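Local coordinates for protein 3-methyladenine DNA glycosylase (Helicobacter pylori, PDB 1PU6) that excises 3-methyladenine from DNA as a helix-hairpin-helix glycosylase, the first step of base excision repair of alkylation damage, at residues Asp166-Glu169 / Leu170-Phe173; Phe173-Lys176 / Gly177-Asn181; Ala134-Ile137 / Leu138-Cys142. All coordinates share one frame; numbering follows the deposited sequence.

Contact 1 of 3, residues Asp166-Glu169 / Leu170-Phe173; sequences DYDE and LQHF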
loop_
_atom_site.group_PDB
_atom_site.type_symbol
_atom_site.label_atom_id
_atom_site.label_comp_id
_atom_site.label_asym_id
_atom_site.label_seq_id
_atom_site.Cartn_x
_atom_site.Cartn_y
_atom_site.Cartn_z
ATOM N N ASP A 166 -4.565 4.530 17.866
ATOM C CA ASP A 166 -4.202 3.143 17.641
ATOM C C ASP A 166 -4.481 2.729 16.203
ATOM O O ASP A 166 -5.605 2.955 15.712
ATOM C CB ASP A 166 -4.984 2.258 18.594
ATOM C CG ASP A 166 -4.695 0.812 18.388
ATOM O OD1 ASP A 166 -3.655 0.319 18.925
ATOM O OD2 ASP A 166 -5.445 0.085 17.687
ATOM N N TYR A 167 -3.489 2.114 15.544
ATOM C CA TYR A 167 -3.645 1.784 14.102
ATOM C C TYR A 167 -4.909 0.944 13.851
ATOM O O TYR A 167 -5.671 1.269 12.950
ATOM C CB TYR A 167 -2.378 1.035 13.549
ATOM C CG TYR A 167 -2.438 0.737 12.071
ATOM C CD1 TYR A 167 -1.660 1.487 11.160
ATOM C CD2 TYR A 167 -3.301 -0.243 11.576
ATOM C CE1 TYR A 167 -1.731 1.249 9.797
ATOM C CE2 TYR A 167 -3.424 -0.461 10.249
ATOM C CZ TYR A 167 -2.622 0.262 9.350
ATOM O OH TYR A 167 -2.770 0.011 7.994
ATOM N N ASP A 168 -5.120 -0.154 14.584
ATOM C CA ASP A 168 -6.221 -1.073 14.230
ATOM C C ASP A 168 -7.619 -0.475 14.468
ATOM O O ASP A 168 -8.603 -0.785 13.769
ATOM C CB ASP A 168 -6.130 -2.394 14.988
ATOM C CG ASP A 168 -4.929 -3.253 14.537
ATOM O OD1 ASP A 168 -4.489 -4.158 15.301
ATOM O OD2 ASP A 168 -4.332 -3.086 13.476
ATOM N N GLU A 169 -7.708 0.385 15.472
ATOM C CA GLU A 169 -8.968 1.084 15.763
ATOM C C GLU A 169 -9.267 2.187 14.755
ATOM O O GLU A 169 -10.397 2.351 14.355
ATOM C CB GLU A 169 -8.893 1.660 17.180
ATOM C CG GLU A 169 -8.852 0.499 18.194
ATOM C CD GLU A 169 -8.802 0.962 19.649
ATOM O OE1 GLU A 169 -8.579 0.094 20.553
ATOM O OE2 GLU A 169 -9.027 2.166 19.906
ATOM N N LEU A 170 -8.219 2.858 14.282
ATOM C CA LEU A 170 -8.343 3.855 13.225
ATOM C C LEU A 170 -8.803 3.168 11.913
ATOM O O LEU A 170 -9.720 3.605 11.213
ATOM C CB LEU A 170 -6.972 4.479 13.034
ATOM C CG LEU A 170 -6.814 5.860 12.433
ATOM C CD1 LEU A 170 -5.477 6.138 11.736
ATOM C CD2 LEU A 170 -7.958 6.842 12.188
ATOM N N GLN A 171 -8.150 2.050 11.596
ATOM C CA GLN A 171 -8.592 1.232 10.476
ATOM C C GLN A 171 -10.079 0.755 10.603
ATOM O O GLN A 171 -10.854 0.769 9.631
ATOM C CB GLN A 171 -7.688 0.030 10.351
ATOM C CG GLN A 171 -8.082 -0.937 9.286
ATOM C CD GLN A 171 -6.991 -1.986 9.145
ATOM O OE1 GLN A 171 -6.772 -2.763 10.092
ATOM N NE2 GLN A 171 -6.271 -1.974 8.014
ATOM N N HIS A 172 -10.453 0.269 11.787
ATOM C CA HIS A 172 -11.801 -0.230 11.948
ATOM C C HIS A 172 -12.821 0.885 11.805
ATOM O O HIS A 172 -13.882 0.678 11.205
ATOM C CB HIS A 172 -11.987 -0.897 13.340
ATOM C CG HIS A 172 -13.291 -1.662 13.456
ATOM N ND1 HIS A 172 -14.030 -1.710 14.621
ATOM C CD2 HIS A 172 -13.960 -2.436 12.563
ATOM C CE1 HIS A 172 -15.112 -2.455 14.438
ATOM N NE2 HIS A 172 -15.112 -2.882 13.190
ATOM N N PHE A 173 -12.497 2.087 12.312
ATOM C CA PHE A 173 -13.372 3.237 12.089
ATOM C C PHE A 173 -13.586 3.447 10.592
ATOM O O PHE A 173 -14.740 3.631 10.117
ATOM C CB PHE A 173 -12.739 4.557 12.658
ATOM C CG PHE A 173 -13.506 5.806 12.233
ATOM C CD1 PHE A 173 -13.152 6.498 11.059
ATOM C CD2 PHE A 173 -14.621 6.260 12.972
ATOM C CE1 PHE A 173 -13.834 7.622 10.662
ATOM C CE2 PHE A 173 -15.331 7.412 12.545
ATOM C CZ PHE A 173 -14.942 8.070 11.384
HETATM O O HOH W 1 -8.539 -3.117 12.203
#

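Contact 2 of 3, residues Phe173-Lys176 / Gly177-Asn181; sequences FFEK and GVQEN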
loop_
_atom_site.group_PDB
_atom_site.type_symbol
_atom_site.label_atom_id
_atom_site.label_comp_id
_atom_site.label_asym_id
_atom_site.label_seq_id
_atom_site.Cartn_x
_atom_site.Cartn_y
_atom_site.Cartn_z
ATOM N N PHE A 173 -12.497 2.087 12.312
ATOM C CA PHE A 173 -13.372 3.237 12.089
ATOM C C PHE A 173 -13.586 3.447 10.592
ATOM O O PHE A 173 -14.740 3.631 10.117
ATOM C CB PHE A 173 -12.739 4.557 12.658
ATOM C CG PHE A 173 -13.506 5.806 12.233
ATOM C CD1 PHE A 173 -13.152 6.498 11.059
ATOM C CD2 PHE A 173 -14.621 6.260 12.972
ATOM C CE1 PHE A 173 -13.834 7.622 10.662
ATOM C CE2 PHE A 173 -15.331 7.412 12.545
ATOM C CZ PHE A 173 -14.942 8.070 11.384
ATOM N N PHE A 174 -12.496 3.432 9.800
ATOM C CA PHE A 174 -12.647 3.675 8.338
ATOM C C PHE A 174 -13.405 2.535 7.623
ATOM O O PHE A 174 -14.319 2.789 6.815
ATOM C CB PHE A 174 -11.296 3.993 7.699
ATOM C CG PHE A 174 -10.921 5.455 7.795
ATOM C CD1 PHE A 174 -11.544 6.404 6.974
ATOM C CD2 PHE A 174 -9.954 5.903 8.728
ATOM C CE1 PHE A 174 -11.233 7.784 7.073
ATOM C CE2 PHE A 174 -9.600 7.276 8.835
ATOM C CZ PHE A 174 -10.249 8.224 8.009
ATOM N N GLU A 175 -13.120 1.289 7.998
ATOM C CA GLU A 175 -13.803 0.140 7.362
ATOM C C GLU A 175 -15.279 0.050 7.723
ATOM O O GLU A 175 -16.127 -0.219 6.850
ATOM C CB GLU A 175 -13.108 -1.202 7.707
ATOM C CG GLU A 175 -11.761 -1.311 6.989
ATOM C CD GLU A 175 -10.959 -2.570 7.348
ATOM O OE1 GLU A 175 -9.807 -2.758 6.832
ATOM O OE2 GLU A 175 -11.485 -3.390 8.136
ATOM N N LYS A 176 -15.579 0.173 9.014
ATOM C CA LYS A 176 -16.945 -0.132 9.448
ATOM C C LYS A 176 -18.026 0.808 8.865
ATOM O O LYS A 176 -19.154 0.368 8.608
ATOM C CB LYS A 176 -17.020 -0.218 10.981
ATOM C CG LYS A 176 -17.085 1.087 11.735
ATOM C CD LYS A 176 -16.761 0.826 13.247
ATOM C CE LYS A 176 -17.576 1.666 14.223
ATOM N NZ LYS A 176 -19.058 1.420 14.109
ATOM N N GLY A 177 -17.693 2.083 8.654
ATOM C CA GLY A 177 -18.660 3.005 8.060
ATOM C C GLY A 177 -19.030 2.561 6.643
ATOM O O GLY A 177 -20.169 2.684 6.228
ATOM N N VAL A 178 -18.052 2.031 5.906
ATOM C CA VAL A 178 -18.330 1.512 4.563
ATOM C C VAL A 178 -19.177 0.206 4.681
ATOM O O VAL A 178 -20.194 0.023 3.975
ATOM C CB VAL A 178 -17.021 1.282 3.776
ATOM C CG1 VAL A 178 -17.325 0.654 2.398
ATOM C CG2 VAL A 178 -16.257 2.610 3.598
ATOM N N GLN A 179 -18.754 -0.715 5.545
ATOM C CA GLN A 179 -19.500 -1.986 5.724
ATOM C C GLN A 179 -20.965 -1.757 6.099
ATOM O O GLN A 179 -21.892 -2.461 5.626
ATOM C CB GLN A 179 -18.852 -2.844 6.819
ATOM C CG GLN A 179 -17.437 -3.334 6.479
ATOM C CD GLN A 179 -16.660 -3.885 7.740
ATOM O OE1 GLN A 179 -15.560 -4.395 7.608
ATOM N NE2 GLN A 179 -17.275 -3.794 8.940
ATOM N N GLU A 180 -21.192 -0.808 6.986
ATOM C CA GLU A 180 -22.545 -0.514 7.475
ATOM C C GLU A 180 -23.440 0.130 6.403
ATOM O O GLU A 180 -24.669 0.198 6.573
ATOM C CB GLU A 180 -22.430 0.396 8.720
ATOM C CG GLU A 180 -21.952 -0.354 9.976
ATOM C CD GLU A 180 -21.352 0.527 11.075
ATOM O OE1 GLU A 180 -20.733 -0.061 12.006
ATOM O OE2 GLU A 180 -21.463 1.782 11.017
ATOM N N ASN A 181 -22.826 0.595 5.315
ATOM C CA ASN A 181 -23.484 1.320 4.247
ATOM C C ASN A 181 -23.048 0.733 2.885
ATOM O O ASN A 181 -22.854 1.463 1.904
ATOM C CB ASN A 181 -23.086 2.804 4.297
ATOM C CG ASN A 181 -23.636 3.515 5.490
ATOM O OD1 ASN A 181 -24.857 3.821 5.525
ATOM N ND2 ASN A 181 -22.798 3.788 6.488
#

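Contact 3 of 3, residues Ala134-Ile137 / Leu138-Cys142; sequences ADAI and LCYAC. Unlike the reference sequence in segment 138-142: Ala141 (reference Val).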
loop_
_atom_site.group_PDB
_atom_site.type_symbol
_atom_site.label_atom_id
_atom_site.label_comp_id
_atom_site.label_asym_id
_atom_site.label_seq_id
_atom_site.Cartn_x
_atom_site.Cartn_y
_atom_site.Cartn_z
ATOM N N ALA A 134 2.182 -3.793 5.741
ATOM C CA ALA A 134 1.480 -5.107 5.571
ATOM C C ALA A 134 0.088 -4.872 4.908
ATOM O O ALA A 134 -0.325 -5.595 3.980
ATOM C CB ALA A 134 1.242 -5.785 6.906
ATOM N N ASP A 135 -0.622 -3.877 5.399
ATOM C CA ASP A 135 -1.976 -3.628 4.818
ATOM C C ASP A 135 -1.907 -3.114 3.382
ATOM O O ASP A 135 -2.794 -3.436 2.543
ATOM C CB ASP A 135 -2.710 -2.666 5.703
ATOM C CG ASP A 135 -3.179 -3.327 6.994
ATOM O OD1 ASP A 135 -3.500 -2.605 7.967
ATOM O OD2 ASP A 135 -3.178 -4.581 7.147
ATOM N N ALA A 136 -0.882 -2.314 3.072
ATOM C CA ALA A 136 -0.729 -1.829 1.686
ATOM C C ALA A 136 -0.427 -2.996 0.739
ATOM O O ALA A 136 -0.918 -3.039 -0.408
ATOM C CB ALA A 136 0.375 -0.741 1.598
ATOM N N ILE A 137 0.352 -3.982 1.217
ATOM C CA ILE A 137 0.557 -5.182 0.399
ATOM C C ILE A 137 -0.796 -5.915 0.209
ATOM O O ILE A 137 -1.177 -6.318 -0.914
ATOM C CB ILE A 137 1.609 -6.115 1.083
ATOM C CG1 ILE A 137 3.001 -5.453 1.065
ATOM C CG2 ILE A 137 1.598 -7.556 0.411
ATOM C CD1 ILE A 137 4.061 -6.162 1.989
ATOM N N LEU A 138 -1.542 -6.131 1.317
ATOM C CA LEU A 138 -2.835 -6.864 1.198
ATOM C C LEU A 138 -3.834 -6.178 0.226
ATOM O O LEU A 138 -4.489 -6.855 -0.625
ATOM C CB LEU A 138 -3.534 -7.004 2.551
ATOM C CG LEU A 138 -2.795 -7.955 3.489
ATOM C CD1 LEU A 138 -3.331 -7.866 4.919
ATOM C CD2 LEU A 138 -2.780 -9.422 3.033
ATOM N N CYS A 139 -3.958 -4.862 0.339
ATOM C CA CYS A 139 -4.890 -4.140 -0.544
ATOM C C CYS A 139 -4.340 -3.973 -1.951
ATOM O O CYS A 139 -4.958 -4.428 -2.928
ATOM C CB CYS A 139 -5.212 -2.726 0.074
ATOM S SG CYS A 139 -6.348 -1.815 -0.947
ATOM N N TYR A 140 -3.185 -3.307 -2.087
ATOM C CA TYR A 140 -2.726 -2.852 -3.402
ATOM C C TYR A 140 -1.919 -3.876 -4.190
ATOM O O TYR A 140 -1.727 -3.691 -5.393
ATOM C CB TYR A 140 -1.858 -1.588 -3.250
ATOM C CG TYR A 140 -2.672 -0.453 -2.679
ATOM C CD1 TYR A 140 -3.533 0.308 -3.535
ATOM C CD2 TYR A 140 -2.524 -0.068 -1.326
ATOM C CE1 TYR A 140 -4.244 1.414 -3.068
ATOM C CE2 TYR A 140 -3.260 1.055 -0.821
ATOM C CZ TYR A 140 -4.109 1.768 -1.709
ATOM O OH TYR A 140 -4.832 2.815 -1.201
ATOM N N ALA A 141 -1.433 -4.921 -3.519
ATOM C CA ALA A 141 -0.822 -6.032 -4.257
ATOM C C ALA A 141 -1.750 -7.234 -4.357
ATOM O O ALA A 141 -1.715 -7.888 -5.376
ATOM C CB ALA A 141 0.556 -6.453 -3.687
ATOM N N CYS A 142 -2.555 -7.530 -3.330
ATOM C CA CYS A 142 -3.345 -8.802 -3.294
ATOM C C CYS A 142 -4.854 -8.636 -3.515
ATOM O O CYS A 142 -5.597 -9.650 -3.552
ATOM C CB CYS A 142 -3.130 -9.537 -1.955
ATOM S SG CYS A 142 -1.361 -9.834 -1.629
#

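Contact 1 of 3, residues Asp166-Glu169 / Leu170-Phe173
Gln171 lies one helical turn beyond Tyr167, and its side chain is a good example of how a first turn can be wired to its surroundings. Its CB rests against the carbonyl of Tyr167, 3.5 Å from Tyr167 O, the acceptor of the nearly straight bond from Gln171 N (2.9 Å, 172°). With CG anti to the backbone N (chi1 177°) and the chain extended, the amide is carried back along the helix to the Tyr167 ring. There Gln171 CD comes 4.0 Å from Tyr167 CE2, and Gln171 NE2 lies at the ring edge, near its plane, 3.9 Å from the same carbon. Amide and ring stand almost perpendicular, 87° apart.

At the tip, Gln171 NE2 donates to Asp135 OD1 and Met147 O, and Tyr167 OH also bonds Asp135. Gln171 OE1 takes a hydrogen bond of 2.8 Å from a water that donates as well to Asp168 O, bridging side chain and backbone. The Asp168 carboxylate runs alongside this amide, the two planes almost parallel, and forms salt bridges with Arg120 and Lys131. At the start of the turn, Asp166 OD2 accepts from Glu169 N at 3.2 Å through its anti lone pair. This is an aspartate N-cap opening helix 167-179 of the HhH-GPD fold, its first turn tied by polar side chains to helices 120-124 and 131-141.

Contact 2 of 3, residues Phe173-Lys176 / Gly177-Asn181
Lys176 and Glu180, four residues apart, meet in a salt bridge of 3.1 Å between Lys176 NZ and Glu180 OE1. The two side chains run side by side and point the same way, and the ammonium uses the syn lone pair of OE1, on the side of the other carboxylate oxygen. The lysine reaches this position with CG between the backbone N and the carbonyl carbon (chi1 80°) and bends in its outer chain, which turns NZ toward the carboxylate. Glu180 keeps an extended chain whose CG passes 3.2 Å from Lys176 O. The same carbonyl accepts from Glu180 N at 2.9 Å, and the backbone bond therefore fixes the base of the pair that the charges join at its end.

Beside it, Gln179 N donates almost straight to Glu175 O (3.0 Å, 171°). The extended Gln179 side chain runs back alongside this turn: its CG lies 3.4 Å from Glu175 O and its NE2 lies 3.7 Å from Lys176 CA. Glu175 sends its own carboxylate away from the pair, and OE1 accepts from Met147 N. Further on, Asn181 ND2 donates to Gly177 O at 2.9 Å, with the acceptor close to the amide plane. Asn181 stands right before helix 182-187, but its side chain makes no capping bond there.

Outside this shell, Val178 packs on Leu195, Tyr199 and Phe202 of helix 195-203 and on Ser4 of helix 4-12. Phe174 meets Ser153 and Leu157 of helix 151-159, which places the C-terminal half of helix 167-179 among three helices of this strand-free fold.

Contact 3 of 3, residues Ala134-Ile137 / Leu138-Cys142
Ile137 and the residues one turn onward make the apolar centre of this contact. Ile137 CG2, anti to the backbone N and beside the carbonyl carbon, lies 4.4 Å from Ala141 CB and 4.3 Å from Cys142 SG, both loose van der Waals contacts. Ile137 also packs on Leu34, Ala37 and Val38 of helix 31-39 and on Phe114 of helix 111-117, and Cys142 shares Phe114.

On the next face, Tyr140 brings its ring edge to Ala136. Tyr140 CD2 is 4.2 Å from Ala136 CB, and Ala136 CA lies in the ring plane. Cys139 SG sits 4.0 Å above the centre of one Tyr140 ring face, a contact between successive residues that covers this face, while Trp25 meets the ring with planes about 40° apart. The phenol oxygen itself bonds Ala200 O.

Toward the polar side the backbone changes character. Bonds from Leu138 N to Ala134 O and from Cys139 N to Asp135 O are ordinary alpha-helical ones. Ile137 O, by contrast, takes two donors: Ala141 N at 3.0 Å, above the carbonyl plane, and Cys142 N, also at 3.0 Å but weakly, with an angle of 132°. That second, i to i+5 bond marks a wider pi-type turn.

At the polar edge, Leu138 CD1 approaches Asp135 OD2 to 4.0 Å, the two side chains crossing at a slant. Asp135 OD1, bonded also to Tyr167 and Gln171, forms a salt bridge with Arg120, so a buried carboxylate is met by several donors. Helix 131-141 follows helix 120-124 across a Gly-Ile-Gly hairpin, consistent with the second helix of the helix-hairpin-helix motif, here buried in the HhH-GPD fold and widening into a pi-type turn at 138-141.

How the contacts relate
Contacts 1 and 2 follow one another on helix 167-179, sharing Phe173, with centres about 11 Å apart. Contact 3 lies on the earlier helix 131-141, its centre about 16 Å from that of contact 1. These two helices are joined directly: Asp135 OD1 of contact 3 lies 2.7 Å from Tyr167 OH and 2.8 Å from Gln171 NE2 of contact 1, both probable hydrogen bonds. Arg120 pairs with Asp135 and Asp168, a second link. Contact 2 does not touch contact 3 (nearest atoms about 6 Å apart). Contact 3 is buried about 5 Å from the chain's centre; contact 1, at about 16 Å, is at the surface, and contact 2, at about 19 Å, partly buried.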